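Local coordinates for protein cysteine protease (Listeria monocytogenes, PDB 5HU4) that anchors surface proteins to the bacterial cell wall, cleaving their C-terminal sorting signal and passing the thioester-linked product on as a class A sortase transpeptidase, at residues 61-66 / 119-124; 70-75 / 79-84. All coordinates share one frame; numbering follows the deposited sequence.

Interaction 1. Residues 61-66 / 119-124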
loop_
_atom_site.group_PDB
_atom_site.type_symbol
_atom_site.label_atom_id
_atom_site.label_comp_id
_atom_site.label_asym_id
_atom_site.label_seq_id
_atom_site.Cartn_x
_atom_site.Cartn_y
_atom_site.Cartn_z
ATOM N N PRO A 61 -8.611 -5.770 3.791
ATOM C CA PRO A 61 -9.634 -5.384 2.810
ATOM C C PRO A 61 -9.155 -5.232 1.362
ATOM O O PRO A 61 -10.003 -5.148 0.474
ATOM C CB PRO A 61 -10.123 -4.029 3.337
ATOM C CG PRO A 61 -9.799 -4.043 4.783
ATOM C CD PRO A 61 -8.504 -4.777 4.874
ATOM N N ILE A 62 -7.848 -5.197 1.112
ATOM C CA ILE A 62 -7.374 -4.997 -0.257
ATOM C C ILE A 62 -7.511 -6.279 -1.077
ATOM O O ILE A 62 -7.216 -6.294 -2.272
ATOM C CB ILE A 62 -5.907 -4.510 -0.306
ATOM C CG1 ILE A 62 -4.936 -5.671 -0.092
ATOM C CG2 ILE A 62 -5.679 -3.391 0.699
ATOM C CD1 ILE A 62 -3.516 -5.350 -0.501
ATOM N N MET A 63 -7.966 -7.349 -0.430
ATOM C CA MET A 63 -8.335 -8.571 -1.132
ATOM C C MET A 63 -9.502 -8.298 -2.074
ATOM O O MET A 63 -9.642 -8.944 -3.114
ATOM C CB MET A 63 -8.711 -9.676 -0.141
ATOM C CG MET A 63 -7.568 -10.165 0.731
ATOM S SD MET A 63 -6.527 -11.387 -0.093
ATOM C CE MET A 63 -7.757 -12.560 -0.659
ATOM N N LYS A 64 -10.337 -7.334 -1.696
ATOM C CA LYS A 64 -11.545 -7.014 -2.445
ATOM C C LYS A 64 -11.377 -5.774 -3.318
ATOM O O LYS A 64 -12.360 -5.202 -3.787
ATOM C CB LYS A 64 -12.721 -6.819 -1.486
ATOM N N VAL A 65 -10.133 -5.356 -3.530
ATOM C CA VAL A 65 -9.868 -4.218 -4.401
ATOM C C VAL A 65 -9.939 -4.664 -5.857
ATOM O O VAL A 65 -9.522 -5.773 -6.202
ATOM C CB VAL A 65 -8.493 -3.569 -4.092
ATOM C CG1 VAL A 65 -7.623 -3.460 -5.342
ATOM C CG2 VAL A 65 -8.691 -2.204 -3.462
ATOM N N LYS A 66 -10.496 -3.805 -6.705
ATOM C CA LYS A 66 -10.616 -4.106 -8.122
ATOM C C LYS A 66 -9.987 -3.008 -8.968
ATOM O O LYS A 66 -9.671 -1.928 -8.470
ATOM C CB LYS A 66 -12.084 -4.292 -8.509
ATOM N N LYS A 119 1.172 -18.089 0.061
ATOM C CA LYS A 119 0.604 -17.339 -1.050
ATOM C C LYS A 119 0.325 -15.888 -0.672
ATOM O O LYS A 119 -0.080 -15.592 0.453
ATOM C CB LYS A 119 -0.678 -18.017 -1.544
ATOM C CG LYS A 119 -0.449 -19.366 -2.221
ATOM C CD LYS A 119 0.924 -19.431 -2.886
ATOM C CE LYS A 119 1.134 -20.747 -3.623
ATOM N NZ LYS A 119 0.182 -20.926 -4.756
ATOM N N ARG A 120 0.553 -14.988 -1.622
ATOM C CA ARG A 120 0.359 -13.562 -1.397
ATOM C C ARG A 120 -0.621 -12.976 -2.402
ATOM O O ARG A 120 -0.616 -13.354 -3.575
ATOM C CB ARG A 120 1.693 -12.818 -1.489
ATOM C CG ARG A 120 2.750 -13.281 -0.505
ATOM C CD ARG A 120 2.426 -12.834 0.908
ATOM N NE ARG A 120 3.362 -13.393 1.879
ATOM C CZ ARG A 120 3.232 -14.592 2.435
ATOM N NH1 ARG A 120 2.200 -15.365 2.122
ATOM N NH2 ARG A 120 4.133 -15.020 3.309
ATOM N N PHE A 121 -1.462 -12.054 -1.945
ATOM C CA PHE A 121 -2.299 -11.287 -2.859
ATOM C C PHE A 121 -1.590 -9.983 -3.196
ATOM O O PHE A 121 -1.092 -9.291 -2.306
ATOM C CB PHE A 121 -3.677 -11.009 -2.257
ATOM C CG PHE A 121 -4.598 -10.251 -3.176
ATOM C CD1 PHE A 121 -4.647 -8.866 -3.147
ATOM C CD2 PHE A 121 -5.412 -10.925 -4.074
ATOM C CE1 PHE A 121 -5.489 -8.168 -3.995
ATOM C CE2 PHE A 121 -6.257 -10.231 -4.921
ATOM C CZ PHE A 121 -6.296 -8.852 -4.880
ATOM N N VAL A 122 -1.542 -9.653 -4.483
ATOM C CA VAL A 122 -0.835 -8.461 -4.932
ATOM C C VAL A 122 -1.745 -7.530 -5.726
ATOM O O VAL A 122 -2.481 -7.970 -6.611
ATOM C CB VAL A 122 0.385 -8.827 -5.799
ATOM C CG1 VAL A 122 1.172 -7.579 -6.164
ATOM C CG2 VAL A 122 1.275 -9.817 -5.068
ATOM N N ALA A 123 -1.692 -6.244 -5.397
ATOM C CA ALA A 123 -2.422 -5.227 -6.140
ATOM C C ALA A 123 -1.458 -4.159 -6.650
ATOM O O ALA A 123 -0.773 -3.501 -5.863
ATOM C CB ALA A 123 -3.502 -4.602 -5.272
ATOM N N VAL A 124 -1.406 -3.996 -7.968
ATOM C CA VAL A 124 -0.523 -3.013 -8.587
ATOM C C VAL A 124 -1.323 -1.840 -9.143
ATOM O O VAL A 124 -2.343 -2.030 -9.810
ATOM C CB VAL A 124 0.317 -3.644 -9.718
ATOM C CG1 VAL A 124 1.039 -2.572 -10.526
ATOM C CG2 VAL A 124 1.306 -4.651 -9.148
#
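The ring of Phe-121 is met by backbone as well as side chain: the CA of Met-63 sits over one of its faces and the carbonyl of Ile-62 approaches it obliquely. Met-63 CA lies 4.2 Å from the ring centroid, only 16° off the ring normal and displaced toward the rim, a CH-pi contact in which a polarised CA-H can face the pi cloud. The carbonyl oxygen of Ile-62 comes within 3.1 Å of Phe-121 CE1 on its oblique path. This oxygen also accepts a weak hydrogen bond from the N of Val-65 within the turn.

A chi1 of -178°, which sets CG opposite the backbone N, carries the phenyl group of Phe-121 out from strand 119-124 to the 3-10 turn at 61-63. Met-63 suits its place because its chain is flexible. The bend at chi2 brings it along the root of Phe-121, where SD touches Phe-121 CB at 3.6 Å. The sulfur is 4.5 Å from the ring centroid and 37° off the normal, an oblique Met-aromatic contact.

Further along, branched and small residues close the gap: Ile-62 CG1 reaches Phe-121 CD1 at 4.4 Å, and Val-65 CG1 meets the methyl of Ala-123 at 4.3 Å. Ala-123 leaves room for this valine. Ile-62 also packs on Leu-108 and Thr-110 of strand 105-111, tying the loop to two neighbouring strands of the sortase beta-fold.

The Met-63 side chain is about 7 Å from that of Cys-111, which forms the acyl-thioester intermediate. Between the segments, then, this loop is held against strand 119-124, next to the strand that ends in Cys-111, by apolar packing with CH-pi and Met-aromatic contacts and probably weak electrostatics, a chemistry that fixes shape without demanding exact bond directions.

Interaction 2. Residues 70-75 / 79-84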
loop_
_atom_site.group_PDB
_atom_site.type_symbol
_atom_site.label_atom_id
_atom_site.label_comp_id
_atom_site.label_asym_id
_atom_site.label_seq_id
_atom_site.Cartn_x
_atom_site.Cartn_y
_atom_site.Cartn_z
ATOM N N LYS A 70 -8.850 3.686 -6.901
ATOM C CA LYS A 70 -7.783 4.635 -6.623
ATOM C C LYS A 70 -7.032 4.264 -5.350
ATOM O O LYS A 70 -7.634 3.833 -4.364
ATOM C CB LYS A 70 -8.342 6.054 -6.498
ATOM C CG LYS A 70 -9.198 6.504 -7.672
ATOM C CD LYS A 70 -8.448 6.410 -8.990
ATOM C CE LYS A 70 -9.128 7.247 -10.062
ATOM N NZ LYS A 70 -9.116 6.572 -11.390
ATOM N N ILE A 71 -5.713 4.424 -5.384
ATOM C CA ILE A 71 -4.892 4.290 -4.189
ATOM C C ILE A 71 -4.210 5.623 -3.912
ATOM O O ILE A 71 -3.546 6.181 -4.788
ATOM C CB ILE A 71 -3.831 3.187 -4.329
ATOM C CG1 ILE A 71 -4.486 1.851 -4.683
ATOM C CG2 ILE A 71 -3.024 3.058 -3.045
ATOM C CD1 ILE A 71 -3.493 0.755 -5.001
ATOM N N TYR A 72 -4.384 6.136 -2.701
ATOM C CA TYR A 72 -3.808 7.425 -2.347
ATOM C C TYR A 72 -2.638 7.268 -1.389
ATOM O O TYR A 72 -2.728 6.565 -0.385
ATOM C CB TYR A 72 -4.878 8.336 -1.746
ATOM C CG TYR A 72 -5.991 8.642 -2.718
ATOM C CD1 TYR A 72 -5.872 9.678 -3.634
ATOM C CD2 TYR A 72 -7.156 7.887 -2.731
ATOM C CE1 TYR A 72 -6.885 9.958 -4.529
ATOM C CE2 TYR A 72 -8.174 8.161 -3.621
ATOM C CZ TYR A 72 -8.031 9.196 -4.520
ATOM O OH TYR A 72 -9.043 9.476 -5.410
ATOM N N LEU A 73 -1.537 7.931 -1.722
ATOM C CA LEU A 73 -0.309 7.845 -0.950
ATOM C C LEU A 73 0.236 9.246 -0.711
ATOM O O LEU A 73 0.196 10.090 -1.606
ATOM C CB LEU A 73 0.718 6.983 -1.685
ATOM C CG LEU A 73 2.068 6.713 -1.023
ATOM C CD1 LEU A 73 1.900 5.866 0.229
ATOM C CD2 LEU A 73 3.008 6.040 -2.013
ATOM N N THR A 74 0.738 9.503 0.493
ATOM C CA THR A 74 1.276 10.823 0.800
ATOM C C THR A 74 2.459 10.774 1.764
ATOM O O THR A 74 2.549 9.894 2.622
ATOM C CB THR A 74 0.190 11.750 1.392
ATOM O OG1 THR A 74 0.698 13.087 1.488
ATOM C CG2 THR A 74 -0.246 11.271 2.772
ATOM N N ASP A 75 3.373 11.723 1.593
ATOM C CA ASP A 75 4.486 11.912 2.512
ATOM C C ASP A 75 4.253 13.194 3.302
ATOM O O ASP A 75 5.179 13.748 3.900
ATOM C CB ASP A 75 5.818 11.972 1.756
ATOM C CG ASP A 75 5.770 12.905 0.555
ATOM O OD1 ASP A 75 4.818 13.707 0.449
ATOM O OD2 ASP A 75 6.694 12.838 -0.283
ATOM N N LEU A 79 0.517 14.591 -2.664
ATOM C CA LEU A 79 -0.494 13.549 -2.768
ATOM C C LEU A 79 -0.276 12.748 -4.044
ATOM O O LEU A 79 -0.380 13.284 -5.148
ATOM C CB LEU A 79 -1.899 14.152 -2.746
ATOM C CG LEU A 79 -3.056 13.207 -3.073
ATOM C CD1 LEU A 79 -3.110 12.060 -2.078
ATOM C CD2 LEU A 79 -4.376 13.965 -3.089
ATOM N N TYR A 80 0.035 11.465 -3.890
ATOM C CA TYR A 80 0.297 10.602 -5.034
ATOM C C TYR A 80 -0.895 9.693 -5.312
ATOM O O TYR A 80 -1.247 8.849 -4.487
ATOM C CB TYR A 80 1.557 9.766 -4.799
ATOM C CG TYR A 80 2.764 10.586 -4.405
ATOM C CD1 TYR A 80 3.062 10.822 -3.068
ATOM C CD2 TYR A 80 3.602 11.131 -5.368
ATOM C CE1 TYR A 80 4.164 11.574 -2.704
ATOM C CE2 TYR A 80 4.706 11.885 -5.014
ATOM C CZ TYR A 80 4.983 12.101 -3.680
ATOM O OH TYR A 80 6.080 12.850 -3.320
ATOM N N GLU A 81 -1.511 9.870 -6.476
ATOM C CA GLU A 81 -2.692 9.097 -6.834
ATOM C C GLU A 81 -2.366 7.981 -7.820
ATOM O O GLU A 81 -1.904 8.233 -8.934
ATOM C CB GLU A 81 -3.772 10.010 -7.419
ATOM C CG GLU A 81 -4.988 9.271 -7.955
ATOM C CD GLU A 81 -6.138 10.203 -8.290
ATOM O OE1 GLU A 81 -6.034 11.411 -7.988
ATOM O OE2 GLU A 81 -7.145 9.727 -8.854
ATOM N N TYR A 82 -2.611 6.745 -7.396
ATOM C CA TYR A 82 -2.428 5.585 -8.257
ATOM C C TYR A 82 -3.779 4.998 -8.652
ATOM O O TYR A 82 -4.788 5.238 -7.986
ATOM C CB TYR A 82 -1.580 4.517 -7.562
ATOM C CG TYR A 82 -0.180 4.957 -7.187
ATOM C CD1 TYR A 82 0.054 5.687 -6.029
ATOM C CD2 TYR A 82 0.909 4.624 -7.982
ATOM C CE1 TYR A 82 1.333 6.082 -5.680
ATOM C CE2 TYR A 82 2.190 5.015 -7.641
ATOM C CZ TYR A 82 2.396 5.743 -6.488
ATOM O OH TYR A 82 3.669 6.134 -6.145
ATOM N N THR A 83 -3.794 4.228 -9.734
ATOM C CA THR A 83 -5.001 3.533 -10.162
ATOM C C THR A 83 -4.707 2.052 -10.360
ATOM O O THR A 83 -3.848 1.687 -11.162
ATOM C CB THR A 83 -5.569 4.122 -11.466
ATOM O OG1 THR A 83 -6.016 5.463 -11.231
ATOM C CG2 THR A 83 -6.740 3.286 -11.961
ATOM N N VAL A 84 -5.421 1.208 -9.619
ATOM C CA VAL A 84 -5.240 -0.240 -9.687
ATOM C C VAL A 84 -5.394 -0.756 -11.113
ATOM O O VAL A 84 -6.418 -0.529 -11.755
ATOM C CB VAL A 84 -6.242 -0.974 -8.774
ATOM C CG1 VAL A 84 -6.116 -2.481 -8.946
ATOM C CG2 VAL A 84 -6.031 -0.575 -7.321
#
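Leu-73 and Tyr-80 face each other as an antiparallel hydrogen-bonded pair, with Tyr-80 N to Leu-73 O at 2.7 Å and Leu-73 N to Tyr-80 O at 2.9 Å. Ile-71 and Tyr-82 repeat the arrangement, Tyr-82 N reaching Ile-71 O at 2.8 Å in a nearly straight bond (174° at the hydrogen). On the face carrying these four side chains, Leu-73 CD2 lies 4.0 Å from Tyr-82 CE1, approaching the ring obliquely. Ile-71 CD1 meets Val-84 CG2 at 3.7 Å, the two branched chains crossing at about a right angle.

The opposite face is more polar. Tyr-72 and Glu-81 run side by side, Tyr-72 CE1 3.8 Å from Glu-81 CD, with ring and carboxylate planes 50° apart. Lys-70 bends at chi2 (-57°), bringing its chain across the glutamate. A lysine fits here: its methylenes pack on Glu-81 OE2 and Thr-83, while NZ makes a weak hydrogen bond to Thr-83 OG1 and a long, weak ion pair with Glu-128. Glu-81 OE1 is likewise in a long, weak ion pair with Lys-129.

Together the segments form a beta hairpin within the sortase sheet, strand 70-74 returning as strand 78-91. Near its turn, Tyr-80 OH donates to Asp-75 OD2 at 3.1 Å, from above the carboxylate plane.

Asp-75 is positioned by the turn itself, OD1 accepting from the backbone N of Glu-77 and Asn-78, while Thr-74 OG1 bonds to Asn-78 O and Leu-76 N. Farther out, Tyr-82 OH bonds to Gly-41 N, Tyr-72 stacks on Tyr-141 of helix 135-141, and Ile-71 packs against Ile-106 and Leu-108.

How the interactions relate
Both contacts are largely buried and serve one sheet, in which strands 119-132 and 78-91 are neighbours, yet they build it differently. Interaction 2 is local, a hairpin zipped by paired backbone bonds, and is nested within the chain loop that interaction 1 closes. Interaction 1 brings an irregular loop against the sheet by side-chain and C-H packing. Its place near the catalytic cysteine contrasts with interaction 2, away from the annotated sites, where the charged Lys-70 and Glu-81 share one face with Tyr-72, Thr-74, Leu-79 and Thr-83, and the other carries Ile-71, Leu-73, Tyr-80 and Tyr-82. The two meet at Val-84, whose CG2 lies 3.8 Å from Val-65 CG1.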